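Local structure of importin-95 (Chaetomium thermophilum, 4XRI) at residues 531-543 with 585-597. The protein probably carries cargo proteins into the nucleus as an importin-beta transport receptor, and is likely to bind a small Ran-type GTPase. The protein carries 2 engineered substitutions. Sequence-based numbering, arbitrary orientation.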
loop_
_atom_site.group_PDB
_atom_site.type_symbol
_atom_site.label_atom_id
_atom_site.label_comp_id
_atom_site.label_asym_id
_atom_site.label_seq_id
_atom_site.Cartn_x
_atom_site.Cartn_y
_atom_site.Cartn_z
ATOM N N TYR A 531 11.378 20.458 7.054
ATOM C CA TYR A 531 11.056 21.076 5.773
ATOM C C TYR A 531 9.620 20.755 5.379
ATOM O O TYR A 531 8.910 21.607 4.846
ATOM C CB TYR A 531 12.023 20.610 4.680
ATOM C CG TYR A 531 13.253 21.482 4.517
ATOM C CD1 TYR A 531 13.148 22.867 4.445
ATOM C CD2 TYR A 531 14.519 20.917 4.439
ATOM C CE1 TYR A 531 14.271 23.663 4.296
ATOM C CE2 TYR A 531 15.643 21.703 4.285
ATOM C CZ TYR A 531 15.516 23.074 4.216
ATOM O OH TYR A 531 16.636 23.859 4.069
ATOM N N GLU A 532 9.197 19.523 5.649
ATOM C CA GLU A 532 7.824 19.112 5.374
ATOM C C GLU A 532 6.842 19.951 6.184
ATOM O O GLU A 532 5.801 20.364 5.677
ATOM C CB GLU A 532 7.622 17.628 5.680
ATOM C CG GLU A 532 6.325 17.070 5.122
ATOM C CD GLU A 532 6.035 15.655 5.593
ATOM O OE1 GLU A 532 6.734 15.163 6.508
ATOM O OE2 GLU A 532 5.100 15.033 5.046
ATOM N N VAL A 533 7.191 20.203 7.442
ATOM C CA VAL A 533 6.392 21.054 8.318
ATOM C C VAL A 533 6.249 22.446 7.723
ATOM O O VAL A 533 5.146 22.989 7.633
ATOM C CB VAL A 533 7.019 21.171 9.723
ATOM C CG1 VAL A 533 6.179 22.093 10.594
ATOM C CG2 VAL A 533 7.145 19.804 10.358
ATOM N N LEU A 534 7.379 23.013 7.317
ATOM C CA LEU A 534 7.414 24.336 6.711
ATOM C C LEU A 534 6.522 24.404 5.475
ATOM O O LEU A 534 5.816 25.391 5.261
ATOM C CB LEU A 534 8.853 24.710 6.349
ATOM C CG LEU A 534 9.068 26.101 5.752
ATOM C CD1 LEU A 534 8.406 27.156 6.625
ATOM C CD2 LEU A 534 10.551 26.388 5.586
ATOM N N SER A 535 6.560 23.348 4.671
ATOM C CA SER A 535 5.717 23.253 3.488
ATOM C C SER A 535 4.236 23.351 3.854
ATOM O O SER A 535 3.482 24.093 3.227
ATOM C CB SER A 535 5.988 21.945 2.740
ATOM O OG SER A 535 5.065 21.773 1.678
ATOM N N VAL A 536 3.833 22.597 4.871
ATOM C CA VAL A 536 2.437 22.525 5.290
ATOM C C VAL A 536 1.972 23.834 5.928
ATOM O O VAL A 536 0.824 24.247 5.753
ATOM C CB VAL A 536 2.219 21.354 6.275
ATOM C CG1 VAL A 536 0.812 21.374 6.848
ATOM C CG2 VAL A 536 2.496 20.028 5.582
ATOM N N PHE A 537 2.871 24.489 6.656
ATOM C CA PHE A 537 2.579 25.806 7.216
ATOM C C PHE A 537 2.294 26.813 6.105
ATOM O O PHE A 537 1.383 27.633 6.215
ATOM C CB PHE A 537 3.739 26.297 8.086
ATOM C CG PHE A 537 3.561 26.014 9.552
ATOM C CD1 PHE A 537 3.789 24.747 10.062
ATOM C CD2 PHE A 537 3.175 27.020 10.420
ATOM C CE1 PHE A 537 3.629 24.489 11.411
ATOM C CE2 PHE A 537 3.014 26.770 11.766
ATOM C CZ PHE A 537 3.240 25.502 12.263
ATOM N N VAL A 538 3.076 26.733 5.033
ATOM C CA VAL A 538 2.907 27.617 3.885
ATOM C C VAL A 538 1.594 27.348 3.167
ATOM O O VAL A 538 0.843 28.278 2.861
ATOM C CB VAL A 538 4.067 27.466 2.880
ATOM C CG1 VAL A 538 3.717 28.130 1.555
ATOM C CG2 VAL A 538 5.339 28.055 3.456
ATOM N N GLN A 539 1.327 26.072 2.896
ATOM C CA GLN A 539 0.103 25.660 2.213
ATOM C C GLN A 539 -1.146 26.218 2.892
ATOM O O GLN A 539 -2.089 26.642 2.223
ATOM C CB GLN A 539 0.008 24.131 2.147
ATOM C CG GLN A 539 1.069 23.459 1.291
ATOM C CD GLN A 539 0.958 21.947 1.320
ATOM O OE1 GLN A 539 -0.050 21.395 1.759
ATOM N NE2 GLN A 539 2.002 21.266 0.858
ATOM N N ASN A 540 -1.137 26.222 4.220
ATOM C CA ASN A 540 -2.301 26.615 5.002
ATOM C C ASN A 540 -2.222 28.041 5.542
ATOM O O ASN A 540 -2.980 28.415 6.440
ATOM C CB ASN A 540 -2.490 25.647 6.167
ATOM C CG ASN A 540 -2.749 24.226 5.710
ATOM O OD1 ASN A 540 -3.887 23.852 5.431
ATOM N ND2 ASN A 540 -1.692 23.425 5.629
ATOM N N ALA A 541 -1.308 28.835 4.997
ATOM C CA ALA A 541 -1.108 30.198 5.472
ATOM C C ALA A 541 -2.237 31.114 5.011
ATOM O O ALA A 541 -2.808 30.920 3.939
ATOM C CB ALA A 541 0.234 30.730 4.996
ATOM N N ALA A 542 -2.555 32.112 5.829
ATOM C CA ALA A 542 -3.585 33.083 5.478
ATOM C C ALA A 542 -2.967 34.294 4.782
ATOM O O ALA A 542 -1.742 34.443 4.748
ATOM C CB ALA A 542 -4.352 33.508 6.708
ATOM N N ASN A 543 -3.821 35.154 4.236
ATOM C CA ASN A 543 -3.383 36.259 3.388
ATOM C C ASN A 543 -2.495 37.286 4.084
ATOM O O ASN A 543 -1.647 37.910 3.448
ATOM C CB ASN A 543 -4.601 36.967 2.802
ATOM C CG ASN A 543 -5.396 36.077 1.872
ATOM O OD1 ASN A 543 -4.839 35.206 1.203
ATOM N ND2 ASN A 543 -6.708 36.286 1.827
ATOM N N SER A 585 13.604 18.422 -0.615
ATOM C CA SER A 585 12.886 19.112 0.449
ATOM C C SER A 585 12.709 20.592 0.114
ATOM O O SER A 585 11.638 21.164 0.320
ATOM C CB SER A 585 13.619 18.961 1.783
ATOM O OG SER A 585 13.609 17.615 2.225
ATOM N N LEU A 586 13.771 21.206 -0.398
ATOM C CA LEU A 586 13.746 22.620 -0.750
ATOM C C LEU A 586 12.793 22.893 -1.909
ATOM O O LEU A 586 12.137 23.934 -1.949
ATOM C CB LEU A 586 15.155 23.106 -1.099
ATOM C CG LEU A 586 16.080 23.352 0.095
ATOM C CD1 LEU A 586 17.508 23.584 -0.369
ATOM C CD2 LEU A 586 15.583 24.535 0.910
ATOM N N CYS A 587 12.723 21.957 -2.850
ATOM C CA CYS A 587 11.787 22.070 -3.963
ATOM C C CYS A 587 10.352 21.965 -3.464
ATOM O O CYS A 587 9.460 22.642 -3.974
ATOM C CB CYS A 587 12.060 20.998 -5.022
ATOM S SG CYS A 587 13.481 21.333 -6.095
ATOM N N THR A 588 10.138 21.111 -2.466
ATOM C CA THR A 588 8.818 20.930 -1.874
ATOM C C THR A 588 8.313 22.223 -1.243
ATOM O O THR A 588 7.166 22.616 -1.440
ATOM C CB THR A 588 8.828 19.814 -0.810
ATOM O OG1 THR A 588 9.062 18.551 -1.445
ATOM C CG2 THR A 588 7.495 19.763 -0.067
ATOM N N VAL A 589 9.182 22.884 -0.485
ATOM C CA VAL A 589 8.844 24.152 0.146
ATOM C C VAL A 589 8.636 25.236 -0.904
ATOM O O VAL A 589 7.676 26.003 -0.830
ATOM C CB VAL A 589 9.939 24.610 1.131
ATOM C CG1 VAL A 589 9.564 25.947 1.742
ATOM C CG2 VAL A 589 10.146 23.570 2.219
ATOM N N LEU A 590 9.548 25.299 -1.871
ATOM C CA LEU A 590 9.434 26.254 -2.967
ATOM C C LEU A 590 8.091 26.103 -3.674
ATOM O O LEU A 590 7.387 27.087 -3.914
ATOM C CB LEU A 590 10.579 26.077 -3.969
ATOM C CG LEU A 590 10.480 26.981 -5.201
ATOM C CD1 LEU A 590 10.597 28.442 -4.796
ATOM C CD2 LEU A 590 11.529 26.623 -6.245
ATOM N N GLN A 591 7.745 24.858 -3.995
ATOM C CA GLN A 591 6.465 24.536 -4.617
ATOM C C GLN A 591 5.292 25.077 -3.804
ATOM O O GLN A 591 4.327 25.602 -4.362
ATOM C CB GLN A 591 6.332 23.020 -4.792
ATOM C CG GLN A 591 5.045 22.566 -5.461
ATOM C CD GLN A 591 4.895 21.057 -5.463
ATOM O OE1 GLN A 591 5.869 20.326 -5.289
ATOM N NE2 GLN A 591 3.668 20.583 -5.648
ATOM N N ALA A 592 5.396 24.961 -2.482
ATOM C CA ALA A 592 4.353 25.430 -1.576
ATOM C C ALA A 592 4.180 26.943 -1.663
ATOM O O ALA A 592 3.057 27.445 -1.730
ATOM C CB ALA A 592 4.667 25.016 -0.148
ATOM N N THR A 593 5.299 27.665 -1.675
ATOM C CA THR A 593 5.263 29.121 -1.752
ATOM C C THR A 593 4.739 29.588 -3.104
ATOM O O THR A 593 4.032 30.591 -3.189
ATOM C CB THR A 593 6.653 29.741 -1.513
ATOM O OG1 THR A 593 7.568 29.270 -2.510
ATOM C CG2 THR A 593 7.177 29.377 -0.129
ATOM N N VAL A 594 5.089 28.860 -4.160
ATOM C CA VAL A 594 4.626 29.202 -5.501
ATOM C C VAL A 594 3.109 29.084 -5.595
ATOM O O VAL A 594 2.429 30.021 -6.026
ATOM C CB VAL A 594 5.271 28.307 -6.579
ATOM C CG1 VAL A 594 4.612 28.551 -7.929
ATOM C CG2 VAL A 594 6.776 28.563 -6.666
ATOM N N GLN A 595 2.586 27.931 -5.184
ATOM C CA GLN A 595 1.143 27.691 -5.185
ATOM C C GLN A 595 0.401 28.688 -4.302
ATOM O O GLN A 595 -0.658 29.196 -4.679
ATOM C CB GLN A 595 0.823 26.266 -4.720
ATOM C CG GLN A 595 1.223 25.179 -5.699
ATOM C CD GLN A 595 0.689 23.813 -5.305
ATOM O OE1 GLN A 595 1.421 22.821 -5.318
ATOM N NE2 GLN A 595 -0.594 23.754 -4.960
ATOM N N ARG A 596 0.967 28.969 -3.134
ATOM C CA ARG A 596 0.328 29.857 -2.173
ATOM C C ARG A 596 0.306 31.304 -2.666
ATOM O O ARG A 596 -0.659 32.031 -2.438
ATOM C CB ARG A 596 1.032 29.784 -0.819
ATOM C CG ARG A 596 0.281 30.503 0.286
ATOM C CD ARG A 596 -1.132 29.960 0.423
ATOM N NE ARG A 596 -1.954 30.789 1.302
ATOM C CZ ARG A 596 -2.720 31.794 0.887
ATOM N NH1 ARG A 596 -2.776 32.100 -0.402
ATOM N NH2 ARG A 596 -3.432 32.494 1.763
ATOM N N LEU A 597 1.374 31.726 -3.335
ATOM C CA LEU A 597 1.477 33.104 -3.799
ATOM C C LEU A 597 0.714 33.300 -5.107
ATOM O O LEU A 597 0.234 34.400 -5.386
ATOM C CB LEU A 597 2.943 33.503 -3.978
ATOM C CG LEU A 597 3.719 33.803 -2.695
ATOM C CD1 LEU A 597 5.197 34.016 -2.983
ATOM C CD2 LEU A 597 3.137 35.019 -1.981
HETATM O O HOH W 1 -4.475 34.177 -1.720
#
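Val538 lays its CG1 methyl over the backbone of helix 585-597, 3.4 Å from Ala592 O, while also touching the Ala592 methyl. The fold is the HEAT-repeat solenoid of the importin-beta family, in which helices 531-539 and 585-597 lie side by side; the axes of these two segments come within 8.6 Å and their directions differ by 3°. Val533 and Val536 touch helix 477-490, and Val594 touches helix 625-640. Ala592 CB rests against Ser535 O and OG, two small residues meeting, consistent with the close approach of Ser535 CA and Val589 CA, 4.7 Å. Val589 divides its branches: CG1, anti to the backbone N, meets the Leu534 side chain, and CG2 turns to Tyr531 CD1 and to the carbonyl oxygen of Tyr531. One turn back, Ser585 CB abuts Tyr531 CD2 at 3.4 Å, and Leu586 CD2 lies obliquely against the far end of the ring, whose OH is hydrogen-bonded to Arg559.

At the C-terminal end packing gives way to polar contacts. Arg596 runs its CG past Val538 O, and the bend at chi2 (57°) carries the guanidinium across to the chain leaving helix 531-539. NE and NH2 grip Ala541 O side-on from one face of its carbonyl plane, each at 2.8 Å, with the oxygen close to the guanidinium plane. NH2 also donates to Asn543 OD1, the amide turned 65° from the guanidinium. Cut back to an alanine, the side chain would donate nothing, and Ala541 O would probably lose both these donors while Asn543 would be freer to turn. A water closes the ring, donating to Asn543 OD1 and accepting from Arg596 NH1 at 3.0 Å.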